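Local atomic coordinates of glycoside hydrolase family 31 (Trueperella pyogenes, PDB entry 5I0F), a protein that degrades cycloalternan, a cyclic glucose tetrasaccharide, as a family 31 glycoside hydrolase that probably works through a covalent glycosyl-enzyme intermediate. Residues A[302-307]-A[311-316]; A[321-326]-A[624-629]; A[376-381]-A[460-465]; A[590-595]-A[601-606]. One frame throughout, in Å; residues are numbered along the deposited sequence.

Interaction 1. Residues A[302-307]-A[311-316]. With GLC (alpha-D-glucopyranose), chain C.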
# COMPACT_ATOMS: atom_id res chain seq x y z
N ASN A 302 -12.13 9.22 11.66
CA ASN A 302 -11.41 10.46 11.38
C ASN A 302 -12.06 11.71 12.01
O ASN A 302 -11.35 12.67 12.32
CB ASN A 302 -11.18 10.66 9.88
CG ASN A 302 -10.29 11.86 9.60
OD1 ASN A 302 -10.79 12.99 9.37
ND2 ASN A 302 -9.00 11.67 9.67
N GLU A 303 -13.39 11.69 12.22
CA GLU A 303 -14.09 12.85 12.77
C GLU A 303 -14.11 12.90 14.29
O GLU A 303 -14.80 13.74 14.85
CB GLU A 303 -15.50 12.97 12.16
CG GLU A 303 -15.37 13.22 10.66
CD GLU A 303 -16.64 13.61 9.96
OE1 GLU A 303 -16.50 14.16 8.85
OE2 GLU A 303 -17.75 13.35 10.44
N TRP A 304 -13.36 12.02 14.96
CA TRP A 304 -13.16 12.16 16.40
C TRP A 304 -11.96 13.09 16.58
O TRP A 304 -10.83 12.63 16.73
CB TRP A 304 -12.87 10.82 17.04
CG TRP A 304 -13.95 9.81 16.83
CD1 TRP A 304 -15.25 10.04 16.46
CD2 TRP A 304 -13.83 8.42 17.03
NE1 TRP A 304 -15.93 8.86 16.37
CE2 TRP A 304 -15.08 7.84 16.71
CE3 TRP A 304 -12.78 7.59 17.43
CZ2 TRP A 304 -15.32 6.47 16.81
CZ3 TRP A 304 -13.03 6.20 17.52
CH2 TRP A 304 -14.28 5.68 17.20
N ASN A 305 -12.24 14.39 16.54
CA ASN A 305 -11.17 15.39 16.47
C ASN A 305 -11.09 16.29 17.70
O ASN A 305 -10.49 17.37 17.65
CB ASN A 305 -11.24 16.19 15.18
CG ASN A 305 -12.38 17.20 15.15
OD1 ASN A 305 -13.43 17.01 15.78
ND2 ASN A 305 -12.18 18.27 14.39
N THR A 306 -11.67 15.83 18.80
CA THR A 306 -11.57 16.51 20.08
C THR A 306 -11.50 15.44 21.13
O THR A 306 -11.93 14.29 20.91
CB THR A 306 -12.78 17.44 20.42
OG1 THR A 306 -13.97 16.67 20.62
CG2 THR A 306 -13.03 18.46 19.34
N GLN A 307 -10.99 15.83 22.29
CA GLN A 307 -10.90 14.92 23.44
C GLN A 307 -12.30 14.47 23.85
O GLN A 307 -12.52 13.29 24.19
CB GLN A 307 -10.16 15.63 24.58
CG GLN A 307 -9.72 14.72 25.72
CD GLN A 307 -8.76 15.41 26.68
OE1 GLN A 307 -7.95 16.28 26.28
NE2 GLN A 307 -8.80 15.00 27.95
N MET A 311 -13.58 10.51 23.92
CA MET A 311 -14.03 9.95 25.18
C MET A 311 -15.50 9.56 25.14
O MET A 311 -15.87 8.57 25.77
CB MET A 311 -13.75 10.92 26.32
CG MET A 311 -12.26 11.12 26.57
SD MET A 311 -11.35 9.61 26.95
CE MET A 311 -11.96 9.24 28.59
N GLU A 312 -16.33 10.30 24.40
CA GLU A 312 -17.74 9.93 24.21
C GLU A 312 -17.88 8.51 23.63
O GLU A 312 -18.72 7.70 24.08
CB GLU A 312 -18.47 10.96 23.31
CG GLU A 312 -19.87 10.53 22.84
CD GLU A 312 -20.55 11.51 21.89
OE1 GLU A 312 -19.87 12.35 21.25
OE2 GLU A 312 -21.81 11.43 21.76
N GLN A 313 -17.06 8.21 22.62
CA GLN A 313 -17.08 6.90 22.00
C GLN A 313 -16.52 5.79 22.89
O GLN A 313 -17.09 4.71 22.93
CB GLN A 313 -16.38 6.95 20.65
CG GLN A 313 -17.07 7.90 19.66
CD GLN A 313 -18.53 7.61 19.43
OE1 GLN A 313 -18.99 6.45 19.48
NE2 GLN A 313 -19.29 8.67 19.22
N MET A 314 -15.46 6.10 23.65
CA MET A 314 -14.92 5.13 24.60
C MET A 314 -15.94 4.85 25.72
O MET A 314 -16.14 3.70 26.10
CB MET A 314 -13.58 5.59 25.18
CG MET A 314 -12.48 5.82 24.14
SD MET A 314 -12.09 4.35 23.18
CE MET A 314 -13.13 4.58 21.76
N ASP A 315 -16.62 5.89 26.21
CA ASP A 315 -17.67 5.68 27.22
C ASP A 315 -18.83 4.86 26.62
O ASP A 315 -19.39 4.00 27.29
CB ASP A 315 -18.21 7.01 27.79
CG ASP A 315 -17.17 7.78 28.60
OD1 ASP A 315 -16.09 7.23 28.99
OD2 ASP A 315 -17.44 8.98 28.87
N ARG A 316 -19.16 5.09 25.36
CA ARG A 316 -20.24 4.32 24.72
C ARG A 316 -19.88 2.84 24.58
O ARG A 316 -20.69 1.98 24.90
CB ARG A 316 -20.67 4.94 23.40
CG ARG A 316 -21.92 4.33 22.79
CD ARG A 316 -23.18 4.67 23.55
NE ARG A 316 -24.38 4.11 22.92
CZ ARG A 316 -25.10 4.69 21.95
NH1 ARG A 316 -26.16 4.06 21.47
NH2 ARG A 316 -24.79 5.90 21.47
C1 GLC C . -7.30 12.62 6.64
C2 GLC C . -7.20 13.81 5.67
C3 GLC C . -5.92 14.60 5.89
C4 GLC C . -5.76 14.95 7.37
C5 GLC C . -5.80 13.67 8.20
C6 GLC C . -5.64 13.94 9.70
O2 GLC C . -7.25 13.35 4.31
O3 GLC C . -5.94 15.79 5.09
O4 GLC C . -4.51 15.63 7.56
O5 GLC C . -7.06 13.02 7.99
O6 GLC C . -6.74 14.70 10.18
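W304, with chi1 at -58°, and Q313 both leave the backbone with CG opposite the carbonyl carbon, and a second bend in Q313, at chi2, lays its aliphatic part on the indole. The setting is a (beta/alpha)8 barrel, at the loop that carries the chain from strand 297-300 into helix 307-320. Q313 approaches from the helix and crosses the tryptophan at about a right angle. Its CG meets CE2 of W304 at 3.6 Å, above the face but displaced toward the rim, while CB of Q313 stands 4.2 Å from the centroid of the six-membered ring in a CH-pi contact. The amide plane of Q313 is turned only 7° from that of the indole. NE1 of W304 is hydrogen-bonded to D603, and OE1 of Q313 to W607, so the pair meets through carbon and ring surface.

A second touch lies in the first turn of the helix, where M311 N donates to Q307 O at 3.0 Å and CG of M311 comes to 3.2 Å from the same oxygen. T306, at the N-cap, bonds through OG1 to the backbone N of L309. At the start of the loop the chain reaches the glycan pocket: N302, whose amide also bonds E330, donates from ND2 to ring oxygen O5 of the chain C glucose at 2.9 Å, with an N-H...O angle of 134°.

Interaction 2. Residues A[321-326]-A[624-629]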
# COMPACT_ATOMS: atom_id res chain seq x y z
N GLY A 321 -21.12 -2.49 26.56
CA GLY A 321 -20.45 -3.80 26.72
C GLY A 321 -19.79 -4.34 25.46
O GLY A 321 -19.82 -5.54 25.22
N ILE A 322 -19.20 -3.44 24.66
CA ILE A 322 -18.47 -3.80 23.44
C ILE A 322 -17.04 -3.31 23.69
O ILE A 322 -16.74 -2.15 23.43
CB ILE A 322 -19.12 -3.17 22.17
CG1 ILE A 322 -20.54 -3.73 22.01
CG2 ILE A 322 -18.31 -3.47 20.91
CD1 ILE A 322 -21.45 -2.91 21.12
N PRO A 323 -16.20 -4.15 24.30
CA PRO A 323 -14.88 -3.67 24.71
C PRO A 323 -13.98 -3.36 23.52
O PRO A 323 -14.07 -4.01 22.45
CB PRO A 323 -14.30 -4.82 25.55
CG PRO A 323 -15.09 -6.02 25.15
CD PRO A 323 -16.46 -5.53 24.78
N VAL A 324 -13.13 -2.36 23.71
CA VAL A 324 -12.12 -2.00 22.74
C VAL A 324 -10.77 -2.11 23.42
O VAL A 324 -10.66 -1.83 24.63
CB VAL A 324 -12.34 -0.60 22.13
CG1 VAL A 324 -13.50 -0.63 21.17
CG2 VAL A 324 -12.62 0.46 23.18
N SER A 325 -9.76 -2.54 22.67
CA SER A 325 -8.38 -2.56 23.16
C SER A 325 -7.50 -1.41 22.66
O SER A 325 -6.48 -1.12 23.27
CB SER A 325 -7.73 -3.94 22.91
OG SER A 325 -7.43 -4.11 21.53
N VAL A 326 -7.91 -0.76 21.58
CA VAL A 326 -7.09 0.27 20.92
C VAL A 326 -8.02 1.34 20.38
O VAL A 326 -9.06 1.03 19.77
CB VAL A 326 -6.25 -0.30 19.74
CG1 VAL A 326 -5.42 0.81 19.07
CG2 VAL A 326 -5.31 -1.41 20.17
N HIS A 624 -22.15 -9.62 20.59
CA HIS A 624 -21.94 -11.05 20.34
C HIS A 624 -20.56 -11.34 19.73
O HIS A 624 -19.78 -12.14 20.27
CB HIS A 624 -23.08 -11.59 19.45
CG HIS A 624 -22.83 -12.93 18.84
ND1 HIS A 624 -22.73 -14.09 19.57
CD2 HIS A 624 -22.70 -13.30 17.54
CE1 HIS A 624 -22.52 -15.11 18.77
NE2 HIS A 624 -22.51 -14.66 17.52
N TYR A 625 -20.25 -10.70 18.61
CA TYR A 625 -18.96 -10.94 17.96
C TYR A 625 -17.76 -10.40 18.76
O TYR A 625 -16.68 -11.00 18.69
CB TYR A 625 -18.97 -10.45 16.51
CG TYR A 625 -19.77 -11.39 15.61
CD1 TYR A 625 -19.35 -12.72 15.39
CD2 TYR A 625 -20.93 -10.96 14.99
CE1 TYR A 625 -20.05 -13.58 14.56
CE2 TYR A 625 -21.65 -11.82 14.16
CZ TYR A 625 -21.23 -13.13 13.97
OH TYR A 625 -21.96 -13.97 13.13
N THR A 626 -17.94 -9.33 19.53
CA THR A 626 -16.84 -8.85 20.37
C THR A 626 -16.60 -9.81 21.54
O THR A 626 -15.44 -10.02 21.91
CB THR A 626 -16.94 -7.36 20.75
OG1 THR A 626 -17.06 -6.56 19.56
CG2 THR A 626 -15.68 -6.88 21.43
N ARG A 627 -17.65 -10.45 22.07
CA ARG A 627 -17.46 -11.55 23.02
C ARG A 627 -16.67 -12.70 22.38
O ARG A 627 -15.78 -13.26 23.02
CB ARG A 627 -18.80 -12.11 23.58
CG ARG A 627 -19.42 -11.32 24.72
CD ARG A 627 -20.65 -12.02 25.33
NE ARG A 627 -21.76 -12.21 24.36
CZ ARG A 627 -22.84 -11.43 24.21
NH1 ARG A 627 -23.06 -10.35 24.99
NH2 ARG A 627 -23.74 -11.72 23.28
N VAL A 628 -17.00 -13.05 21.13
CA VAL A 628 -16.28 -14.08 20.41
C VAL A 628 -14.80 -13.67 20.24
O VAL A 628 -13.86 -14.48 20.50
CB VAL A 628 -16.95 -14.40 19.05
CG1 VAL A 628 -16.08 -15.33 18.22
CG2 VAL A 628 -18.33 -15.03 19.27
N ARG A 629 -14.59 -12.41 19.86
CA ARG A 629 -13.24 -11.90 19.68
C ARG A 629 -12.42 -12.02 20.98
O ARG A 629 -11.26 -12.47 20.96
CB ARG A 629 -13.26 -10.47 19.18
CG ARG A 629 -11.88 -9.88 18.89
CD ARG A 629 -11.20 -10.63 17.76
NE ARG A 629 -9.93 -10.03 17.36
CZ ARG A 629 -9.21 -10.40 16.30
NH1 ARG A 629 -9.63 -11.33 15.47
NH2 ARG A 629 -8.06 -9.79 16.04
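T626 fits closely against I322 and P323, and its two branches divide the work. The hydroxyl branch turns to the isoleucine: OG1 of T626 lies 3.6 Å from CG2 of I322, and the two side chains cross at about a right angle. This is contact with a methyl group, since the polar need of OG1 is met within its own helix by the carbonyl oxygen of A622. The methyl branch takes the proline instead. CG2 of T626, set opposite the backbone N by a chi1 of -55° for OG1, reaches 3.4 Å from the carbonyl oxygen of P323 and 3.7 Å from its ring atom CD.

In the (beta/alpha)8 barrel, 321-326 links helix 307-320 to strand 326-329. Residues 624-629 belong to the long helix 617-646; the contact thus joins the entrance of the second strand to a helix much later in the chain. Its inner side is close-set, for I322 also rests on I619, A622 and R623, while T626 touches F579 and L297. The proline side is looser: P323 is exposed, and on the far side of I322 in the chain G321, also exposed, ends the preceding helix in a Schellman motif with a phi of 64°.

Interaction 3. Residues A[376-381]-A[460-465]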
# COMPACT_ATOMS: atom_id res chain seq x y z
N GLU A 376 -6.12 7.95 31.54
CA GLU A 376 -7.42 7.39 31.86
C GLU A 376 -7.79 6.25 30.93
O GLU A 376 -8.36 5.26 31.38
CB GLU A 376 -8.52 8.47 31.89
CG GLU A 376 -8.35 9.51 33.01
CD GLU A 376 -8.23 8.92 34.42
OE1 GLU A 376 -9.02 8.02 34.76
OE2 GLU A 376 -7.34 9.39 35.18
N LEU A 377 -7.47 6.39 29.64
CA LEU A 377 -7.69 5.27 28.72
C LEU A 377 -6.82 4.06 29.10
O LEU A 377 -7.34 2.94 29.18
CB LEU A 377 -7.54 5.72 27.27
CG LEU A 377 -8.69 6.64 26.81
CD1 LEU A 377 -8.46 7.06 25.39
CD2 LEU A 377 -10.07 6.03 26.92
N HIS A 378 -5.56 4.31 29.49
CA HIS A 378 -4.70 3.23 29.99
C HIS A 378 -5.30 2.52 31.20
O HIS A 378 -5.24 1.30 31.26
CB HIS A 378 -3.28 3.71 30.30
CG HIS A 378 -2.44 3.94 29.08
ND1 HIS A 378 -1.23 4.60 29.13
CD2 HIS A 378 -2.64 3.60 27.78
CE1 HIS A 378 -0.72 4.66 27.91
NE2 HIS A 378 -1.54 4.05 27.08
N GLU A 379 -5.91 3.26 32.12
CA GLU A 379 -6.54 2.64 33.30
C GLU A 379 -7.72 1.75 32.95
O GLU A 379 -8.02 0.80 33.67
CB GLU A 379 -6.99 3.70 34.29
CG GLU A 379 -5.81 4.33 34.99
CD GLU A 379 -6.20 5.48 35.88
OE1 GLU A 379 -7.39 5.55 36.31
OE2 GLU A 379 -5.31 6.31 36.18
N ARG A 380 -8.36 2.05 31.82
CA ARG A 380 -9.41 1.21 31.27
C ARG A 380 -8.92 0.08 30.37
O ARG A 380 -9.75 -0.62 29.80
CB ARG A 380 -10.37 2.07 30.47
CG ARG A 380 -10.99 3.21 31.22
CD ARG A 380 -12.10 3.75 30.35
NE ARG A 380 -12.50 5.07 30.74
CZ ARG A 380 -13.49 5.74 30.16
NH1 ARG A 380 -14.17 5.21 29.14
NH2 ARG A 380 -13.80 6.95 30.60
N GLY A 381 -7.62 -0.11 30.22
CA GLY A 381 -7.09 -1.13 29.35
C GLY A 381 -7.16 -0.82 27.86
O GLY A 381 -7.20 -1.73 27.07
N ASP A 460 2.92 9.36 26.61
CA ASP A 460 2.79 7.91 26.82
C ASP A 460 1.89 7.22 25.78
O ASP A 460 1.25 6.23 26.09
CB ASP A 460 2.34 7.60 28.26
CG ASP A 460 2.67 6.17 28.71
OD1 ASP A 460 3.70 5.60 28.26
OD2 ASP A 460 1.89 5.62 29.52
N ILE A 461 1.86 7.71 24.54
CA ILE A 461 1.15 6.98 23.50
C ILE A 461 1.83 5.64 23.19
O ILE A 461 3.01 5.41 23.51
CB ILE A 461 0.95 7.78 22.20
CG1 ILE A 461 2.23 7.98 21.43
CG2 ILE A 461 0.27 9.13 22.46
CD1 ILE A 461 1.97 8.44 20.02
N ASP A 462 1.07 4.75 22.56
CA ASP A 462 1.45 3.35 22.42
C ASP A 462 1.83 2.95 20.99
O ASP A 462 2.23 1.81 20.75
CB ASP A 462 0.30 2.49 22.89
CG ASP A 462 -0.09 2.80 24.30
OD1 ASP A 462 0.70 2.45 25.17
OD2 ASP A 462 -1.18 3.39 24.54
N GLY A 463 1.68 3.86 20.04
CA GLY A 463 2.02 3.54 18.67
C GLY A 463 1.56 4.58 17.70
O GLY A 463 0.94 5.60 18.09
N PHE A 464 1.83 4.31 16.42
CA PHE A 464 1.52 5.25 15.35
C PHE A 464 0.82 4.59 14.17
O PHE A 464 1.18 3.47 13.77
CB PHE A 464 2.82 5.90 14.85
CG PHE A 464 3.51 6.76 15.88
CD1 PHE A 464 3.14 8.08 16.06
CD2 PHE A 464 4.59 6.25 16.62
CE1 PHE A 464 3.81 8.88 16.99
CE2 PHE A 464 5.25 7.03 17.55
CZ PHE A 464 4.86 8.34 17.73
N LYS A 465 -0.19 5.27 13.62
CA LYS A 465 -0.76 4.92 12.33
C LYS A 465 0.04 5.66 11.26
O LYS A 465 -0.23 6.84 10.97
CB LYS A 465 -2.24 5.29 12.25
CG LYS A 465 -2.88 4.84 10.94
CD LYS A 465 -4.39 5.00 10.95
CE LYS A 465 -4.99 4.48 9.66
NZ LYS A 465 -6.48 4.54 9.67
O HOH W 1 -0.56 5.26 31.67
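H378 presents the edge of its imidazole to two aspartates, each carboxylate turned differently against it. D462 comes from the opposite direction, with its carboxylate plane inclined 56° to the ring. NE2 of H378 donates to OD2 of D462 at 2.6 Å, along a nearly straight N-H...O line of 168°; the oxygen accepts on its syn lone pair and lies close to the ring plane. The same OD2 receives the backbone N of V384, so two donors grip it, which probably steadies the charged carboxylate; two aspartates at the ring edge would tend to favour a protonated imidazole.

The short bond spans two layers of the (beta/alpha)8 barrel: H378 stands near the end of helix 370-379, and D462 on the approach to the fourth strand, 463-466, while V384 belongs to the neighbouring strand 383-388. D460 meets another part of the ring edge with its carboxylate almost perpendicular, the planes 87° apart. CE1 of H378 lies 3.1 Å from the backbone O of D460 and 3.2 Å from its OD2. A water, 2.7 Å from ND1 of H378, donates to OD2 of D460 at 3.3 Å. OD1 of D460 forms a salt bridge with K509.

Interaction 4. Residues A[590-595]-A[601-606]. With GLC (alpha-D-glucopyranose), chain B; BGC (beta-D-glucopyranose), chain D; GLC (alpha-D-glucopyranose), chain E.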
# COMPACT_ATOMS: atom_id res chain seq x y z
N TYR A 590 -12.64 -1.11 13.06
CA TYR A 590 -13.58 -0.28 12.28
C TYR A 590 -13.02 1.14 12.14
O TYR A 590 -12.27 1.60 13.00
CB TYR A 590 -15.00 -0.31 12.85
CG TYR A 590 -15.20 0.47 14.15
CD1 TYR A 590 -15.36 1.86 14.13
CD2 TYR A 590 -15.28 -0.20 15.39
CE1 TYR A 590 -15.56 2.56 15.32
CE2 TYR A 590 -15.50 0.50 16.57
CZ TYR A 590 -15.63 1.87 16.54
OH TYR A 590 -15.85 2.55 17.72
N HIS A 591 -13.41 1.81 11.07
CA HIS A 591 -12.85 3.12 10.71
C HIS A 591 -13.82 3.88 9.80
O HIS A 591 -14.65 3.28 9.13
CB HIS A 591 -11.48 2.92 10.05
CG HIS A 591 -10.76 4.18 9.66
ND1 HIS A 591 -10.64 5.26 10.50
CD2 HIS A 591 -10.07 4.50 8.54
CE1 HIS A 591 -9.97 6.22 9.89
NE2 HIS A 591 -9.60 5.78 8.69
N SER A 592 -13.70 5.20 9.79
CA SER A 592 -14.48 6.05 8.89
C SER A 592 -13.68 7.22 8.34
O SER A 592 -12.91 7.89 9.04
CB SER A 592 -15.73 6.58 9.59
OG SER A 592 -15.42 7.34 10.75
N GLU A 593 -13.92 7.48 7.07
CA GLU A 593 -13.25 8.57 6.35
C GLU A 593 -13.81 9.94 6.75
O GLU A 593 -14.98 10.08 7.08
CB GLU A 593 -13.45 8.35 4.84
CG GLU A 593 -12.65 9.29 3.94
CD GLU A 593 -12.80 8.94 2.47
OE1 GLU A 593 -13.91 8.63 2.03
OE2 GLU A 593 -11.79 8.97 1.74
N PHE A 594 -12.94 10.95 6.67
CA PHE A 594 -13.28 12.37 6.81
C PHE A 594 -14.45 12.72 5.90
O PHE A 594 -14.47 12.30 4.74
CB PHE A 594 -12.08 13.24 6.41
CG PHE A 594 -12.27 14.71 6.67
CD1 PHE A 594 -12.54 15.19 7.95
CD2 PHE A 594 -12.12 15.63 5.63
CE1 PHE A 594 -12.70 16.55 8.19
CE2 PHE A 594 -12.27 17.00 5.86
CZ PHE A 594 -12.55 17.46 7.14
N HIS A 595 -15.37 13.51 6.42
CA HIS A 595 -16.60 13.94 5.72
C HIS A 595 -16.95 15.42 6.06
O HIS A 595 -18.13 15.82 6.01
CB HIS A 595 -17.69 12.95 6.13
CG HIS A 595 -19.02 13.17 5.50
ND1 HIS A 595 -20.19 13.18 6.24
CD2 HIS A 595 -19.39 13.35 4.21
CE1 HIS A 595 -21.21 13.37 5.43
NE2 HIS A 595 -20.75 13.49 4.19
N LEU A 601 -23.86 11.68 10.43
CA LEU A 601 -22.62 11.11 10.97
C LEU A 601 -22.24 9.86 10.19
O LEU A 601 -23.09 9.02 9.91
CB LEU A 601 -22.77 10.77 12.46
CG LEU A 601 -21.54 10.43 13.30
CD1 LEU A 601 -20.53 11.57 13.24
CD2 LEU A 601 -21.96 10.15 14.75
N ARG A 602 -20.95 9.74 9.86
CA ARG A 602 -20.49 8.60 9.07
C ARG A 602 -19.63 7.59 9.84
O ARG A 602 -19.08 6.69 9.23
CB ARG A 602 -19.82 9.11 7.81
CG ARG A 602 -20.86 9.50 6.76
CD ARG A 602 -20.24 9.73 5.43
NE ARG A 602 -21.23 10.02 4.40
CZ ARG A 602 -20.89 10.32 3.15
NH1 ARG A 602 -19.62 10.39 2.80
NH2 ARG A 602 -21.82 10.57 2.25
N ASP A 603 -19.58 7.69 11.16
CA ASP A 603 -18.85 6.72 11.98
C ASP A 603 -19.32 5.30 11.65
O ASP A 603 -20.53 5.08 11.43
CB ASP A 603 -19.07 6.97 13.49
CG ASP A 603 -18.55 8.34 13.98
OD1 ASP A 603 -17.98 9.13 13.17
OD2 ASP A 603 -18.69 8.61 15.21
N ARG A 604 -18.38 4.34 11.68
CA ARG A 604 -18.65 2.92 11.54
C ARG A 604 -18.78 2.22 12.90
O ARG A 604 -18.55 1.00 13.03
CB ARG A 604 -17.59 2.24 10.67
CG ARG A 604 -17.98 2.15 9.20
CD ARG A 604 -18.09 3.52 8.56
NE ARG A 604 -18.15 3.39 7.11
CZ ARG A 604 -18.60 4.31 6.25
NH1 ARG A 604 -19.10 5.48 6.66
NH2 ARG A 604 -18.57 4.03 4.96
N THR A 605 -19.17 2.99 13.90
CA THR A 605 -19.51 2.42 15.20
C THR A 605 -20.79 1.58 15.08
O THR A 605 -21.63 1.88 14.25
CB THR A 605 -19.76 3.50 16.24
OG1 THR A 605 -20.80 4.38 15.76
CG2 THR A 605 -18.48 4.29 16.53
N PRO A 606 -20.95 0.57 15.93
CA PRO A 606 -22.15 -0.25 15.83
C PRO A 606 -23.44 0.54 16.02
O PRO A 606 -24.43 0.31 15.30
CB PRO A 606 -21.95 -1.28 16.95
CG PRO A 606 -20.47 -1.43 17.05
CD PRO A 606 -19.93 -0.05 16.80
C1 GLC B . -11.92 12.71 -1.10
C2 GLC B . -12.95 12.26 -0.08
C3 GLC B . -12.70 12.92 1.27
C4 GLC B . -11.26 12.68 1.74
C5 GLC B . -10.30 13.18 0.65
C6 GLC B . -8.81 13.03 0.95
O1 GLC B . -12.08 14.11 -1.38
O2 GLC B . -14.27 12.60 -0.55
O3 GLC B . -13.65 12.41 2.21
O4 GLC B . -11.00 13.36 2.97
O5 GLC B . -10.60 12.49 -0.58
O6 GLC B . -8.47 11.80 1.62
C2 BGC D . -5.79 6.54 5.29
C3 BGC D . -7.18 6.70 5.94
C4 BGC D . -7.18 7.95 6.82
C5 BGC D . -6.75 9.19 6.02
C6 BGC D . -6.57 10.36 6.97
C1 BGC D . -4.82 7.75 5.30
O2 BGC D . -5.62 5.55 4.27
O3 BGC D . -7.51 5.53 6.70
O4 BGC D . -8.49 8.16 7.38
O5 BGC D . -5.53 9.00 5.26
O6 BGC D . -6.39 11.58 6.25
C1 GLC E . -8.62 10.62 0.79
C2 GLC E . -8.44 9.38 1.68
C3 GLC E . -6.98 9.22 2.08
C4 GLC E . -6.11 9.15 0.83
C5 GLC E . -6.33 10.44 0.04
C6 GLC E . -5.50 10.51 -1.23
O2 GLC E . -9.28 9.49 2.83
O3 GLC E . -6.83 8.03 2.87
O4 GLC E . -4.73 8.97 1.20
O5 GLC E . -7.72 10.58 -0.32
O6 GLC E . -5.98 9.59 -2.23
O HOH W 2 -15.89 5.47 12.73
O HOH W 3 -16.95 9.24 3.35
O HOH W 4 -20.08 12.84 9.07
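The loop after the last strand of the (beta/alpha)8 barrel doubles back here, its 590-595 limb lining the glycan pocket and 601-606 running behind it toward helix 606-613. At the far end R602 lies flat on H595: guanidinium and imidazole are 8° from parallel with centres 3.7 Å apart, and CD of R602 adds a CH-pi contact over the same ring. An arginine chain extended from CG to NE carries the flat group there.

In the middle S592 packs its CB against the carbonyl O of R602, and a water joins OG of S592 to the backbone N of R604. R604 curls back to donate from NH1 to R602 O at 2.8 Å, in the carbonyl plane and on a lone pair, which ties the second limb to itself. Nearer the strand, the face of Y590 receives CA of T605, 4.3 Å from the ring centroid, while the phenol OH bonds H317.

The sugars meet the other side of the first limb. E593 accepts through OE2 from O2 of the chain E glucose, and the carbonyl O of F594 from O3 of the chain B glucose. NE2 of H591 is hydrogen-bonded to both O3 and O4 of the beta-glucose, each at 2.9 Å, and donates to O4.

From the N terminus, interaction 1 comes first, a short closure between the loop after strand 297-300 and the helix that follows. Interaction 2 opens just beyond that helix and closes almost 300 residues later on helix 617-646; interactions 3 and 4 are nested, one after the other, inside its loop. Interaction 3 joins helix 370-379 to the turn leading into strand 463-466, and interaction 4 folds the loop after the eighth strand upon itself. None cross. Interaction 1 touches all the others: M314 packs on V324, D315 bridges to R380, and E303 probably bonds H595. At the pocket, K465 of interaction 3 packs against H591 of interaction 4.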